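Local coordinates for putative methyltransferase (Emericella variicolor, PDB 7DMB), which probably transfers methyl groups from S-adenosylmethionine as a trans-acting methyltransferase in calbistrin biosynthesis, and is seen here with the product S-adenosylhomocysteine, at residues A[88-91]-A[92-96]. Numbering follows the deposited sequence.
Sequences EKYR and NWLAS
Within the amphipathic helix 85-101, away from the cofactor pocket, Tyr90 meets Trp93 and Leu94, three and four residues further on. Four successive i to i+4 backbone bonds hold this turn, among them Leu94 N to Tyr90 O at 2.7 Å and Ala95 N to Arg91 O at 2.9 Å. The Tyr90 ring touches its two neighbours through its two CE atoms, on either side of CZ: CE1 lies 3.9 Å from Trp93 CZ3, and CE2 lies 3.9 Å from Leu94 CD2. The aromatic planes are inclined at 44°, an oblique pairing, with the Tyr90 centroid 5.7 Å from that of the Trp93 six-membered ring. With CG anti to the backbone N (chi1 -177°), the Tyr90 ring lies beside its own carbonyl carbon and leans towards the following turn. Leu94, running beside Tyr90 in the same direction, also packs on Ala70, Met73 and Gln74 of helix 56-79, a place suited to a branched apolar chain. Tyrosine suits its buried position because its ring packs against Met73 and Leu326 while OH hydrogen-bonds to Phe322 O. Arg91 bends at chi3, and its NH1 hydrogen-bonds to Leu77 O and Ala80 O, at and just beyond the C-terminal end of helix 56-79, where a cationic donor suits the carbonyls. Within 92-96, Ser96 OG donates to Trp93 O (2.9 Å). Apolar contacts thus pack helix 85-101 on helix 56-79, while the Tyr90 hydroxyl and Arg91 guanidinium add directional bonds to backbone carbonyls.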
ATOM      1  N   GLU A  88      17.980  13.046  -8.796  1.00 20.71           N
ATOM      2  CA  GLU A  88      19.377  12.671  -8.601  1.00 20.95           C
ATOM      3  C   GLU A  88      19.507  11.560  -7.573  1.00 19.61           C
ATOM      4  O   GLU A  88      20.323  10.646  -7.733  1.00 20.10           O
ATOM      5  CB  GLU A  88      20.184  13.888  -8.146  1.00 23.92           C
ATOM      6  CG  GLU A  88      20.311  15.019  -9.152  1.00 25.71           C
ATOM      7  CD  GLU A  88      21.010  16.221  -8.543  1.00 36.28           C
ATOM      8  OE1 GLU A  88      20.304  17.162  -8.115  1.00 37.75           O
ATOM      9  OE2 GLU A  88      22.264  16.206  -8.460  1.00 36.74           O
ATOM     10  N   LYS A  89      18.730  11.643  -6.491  1.00 21.49           N
ATOM     11  CA  LYS A  89      18.742  10.587  -5.485  1.00 22.33           C
ATOM     12  C   LYS A  89      18.314   9.256  -6.090  1.00 22.97           C
ATOM     13  O   LYS A  89      18.926   8.215  -5.809  1.00 16.87           O
ATOM     14  CB  LYS A  89      17.826  10.968  -4.325  1.00 21.50           C
ATOM     15  CG  LYS A  89      18.191  12.307  -3.669  1.00 27.82           C
ATOM     16  CD  LYS A  89      17.843  12.309  -2.185  1.00 25.70           C
ATOM     17  CE  LYS A  89      18.277  13.610  -1.521  1.00 35.08           C
ATOM     18  NZ  LYS A  89      17.308  14.718  -1.752  1.00 36.98           N
ATOM     19  N   TYR A  90      17.277   9.281  -6.941  1.00 18.17           N
ATOM     20  CA  TYR A  90      16.790   8.059  -7.578  1.00 17.63           C
ATOM     21  C   TYR A  90      17.827   7.485  -8.537  1.00 17.54           C
ATOM     22  O   TYR A  90      18.096   6.276  -8.521  1.00 17.93           O
ATOM     23  CB  TYR A  90      15.474   8.338  -8.310  1.00 15.37           C
ATOM     24  CG  TYR A  90      14.840   7.125  -8.959  1.00 13.54           C
ATOM     25  CD1 TYR A  90      14.040   6.261  -8.224  1.00 16.56           C
ATOM     26  CD2 TYR A  90      15.028   6.852 -10.313  1.00 12.93           C
ATOM     27  CE1 TYR A  90      13.436   5.148  -8.810  1.00 12.09           C
ATOM     28  CE2 TYR A  90      14.426   5.748 -10.911  1.00 14.19           C
ATOM     29  CZ  TYR A  90      13.628   4.896 -10.154  1.00 14.03           C
ATOM     30  OH  TYR A  90      13.022   3.794 -10.728  1.00  8.88           O
ATOM     31  N   ARG A  91      18.403   8.338  -9.393  1.00 17.02           N
ATOM     32  CA  ARG A  91      19.492   7.907 -10.269  1.00 15.11           C
ATOM     33  C   ARG A  91      20.635   7.285  -9.460  1.00 20.02           C
ATOM     34  O   ARG A  91      21.107   6.184  -9.770  1.00 18.14           O
ATOM     35  CB  ARG A  91      19.999   9.087 -11.107  1.00 16.85           C
ATOM     36  CG  ARG A  91      21.309   8.794 -11.863  1.00 21.90           C
ATOM     37  CD  ARG A  91      21.615   9.771 -13.015  1.00 21.01           C
ATOM     38  NE  ARG A  91      21.960  11.117 -12.555  1.00 24.33           N
ATOM     39  CZ  ARG A  91      21.973  12.198 -13.333  1.00 23.36           C
ATOM     40  NH1 ARG A  91      21.683  12.101 -14.624  1.00 18.02           N
ATOM     41  NH2 ARG A  91      22.279  13.383 -12.814  1.00 27.19           N
ATOM     42  N   ASN A  92      21.081   7.975  -8.403  1.00 19.42           N
ATOM     43  CA  ASN A  92      22.153   7.447  -7.562  1.00 19.71           C
ATOM     44  C   ASN A  92      21.747   6.131  -6.914  1.00 20.04           C
ATOM     45  O   ASN A  92      22.514   5.162  -6.922  1.00 16.42           O
ATOM     46  CB  ASN A  92      22.538   8.469  -6.490  1.00 20.04           C
ATOM     47  CG  ASN A  92      23.275   9.669  -7.064  1.00 26.72           C
ATOM     48  OD1 ASN A  92      23.827   9.616  -8.173  1.00 23.59           O
ATOM     49  ND2 ASN A  92      23.292  10.762  -6.308  1.00 25.82           N
ATOM     50  N   TRP A  93      20.540   6.085  -6.331  1.00 18.35           N
ATOM     51  CA  TRP A  93      20.038   4.836  -5.761  1.00 17.61           C
ATOM     52  C   TRP A  93      19.975   3.732  -6.811  1.00 16.86           C
ATOM     53  O   TRP A  93      20.403   2.599  -6.558  1.00 18.12           O
ATOM     54  CB  TRP A  93      18.651   5.036  -5.133  1.00 17.56           C
ATOM     55  CG  TRP A  93      18.035   3.714  -4.760  1.00 16.16           C
ATOM     56  CD1 TRP A  93      18.337   2.952  -3.667  1.00 17.94           C
ATOM     57  CD2 TRP A  93      17.066   2.972  -5.509  1.00 15.67           C
ATOM     58  NE1 TRP A  93      17.601   1.794  -3.678  1.00 18.37           N
ATOM     59  CE2 TRP A  93      16.817   1.777  -4.800  1.00 18.95           C
ATOM     60  CE3 TRP A  93      16.383   3.201  -6.704  1.00 17.10           C
ATOM     61  CZ2 TRP A  93      15.912   0.818  -5.246  1.00 19.62           C
ATOM     62  CZ3 TRP A  93      15.469   2.246  -7.138  1.00 22.52           C
ATOM     63  CH2 TRP A  93      15.245   1.073  -6.412  1.00 17.01           C
ATOM     64  N   LEU A  94      19.439   4.033  -7.994  1.00 17.62           N
ATOM     65  CA  LEU A  94      19.293   2.983  -9.000  1.00 18.94           C
ATOM     66  C   LEU A  94      20.651   2.466  -9.474  1.00 14.56           C
ATOM     67  O   LEU A  94      20.806   1.263  -9.685  1.00 16.41           O
ATOM     68  CB  LEU A  94      18.456   3.475 -10.182  1.00 18.65           C
ATOM     69  CG  LEU A  94      17.794   2.334 -10.971  1.00 17.28           C
ATOM     70  CD1 LEU A  94      17.061   1.412 -10.054  1.00 20.42           C
ATOM     71  CD2 LEU A  94      16.866   2.856 -12.035  1.00 18.42           C
ATOM     72  N   ALA A  95      21.643   3.353  -9.636  1.00 17.56           N
ATOM     73  CA  ALA A  95      22.997   2.912  -9.977  1.00 19.76           C
ATOM     74  C   ALA A  95      23.553   1.951  -8.935  1.00 17.45           C
ATOM     75  O   ALA A  95      24.267   1.004  -9.277  1.00 18.29           O
ATOM     76  CB  ALA A  95      23.945   4.107 -10.117  1.00 16.82           C
ATOM     77  N   SER A  96      23.247   2.184  -7.656  1.00 16.58           N
ATOM     78  CA  SER A  96      23.777   1.308  -6.617  1.00 14.88           C
ATOM     79  C   SER A  96      23.062  -0.040  -6.615  1.00 17.66           C
ATOM     80  O   SER A  96      23.685  -1.080  -6.376  1.00 16.34           O
ATOM     81  CB  SER A  96      23.677   1.995  -5.257  1.00 17.80           C
ATOM     82  OG  SER A  96      22.408   1.777  -4.675  1.00 26.80           O
TER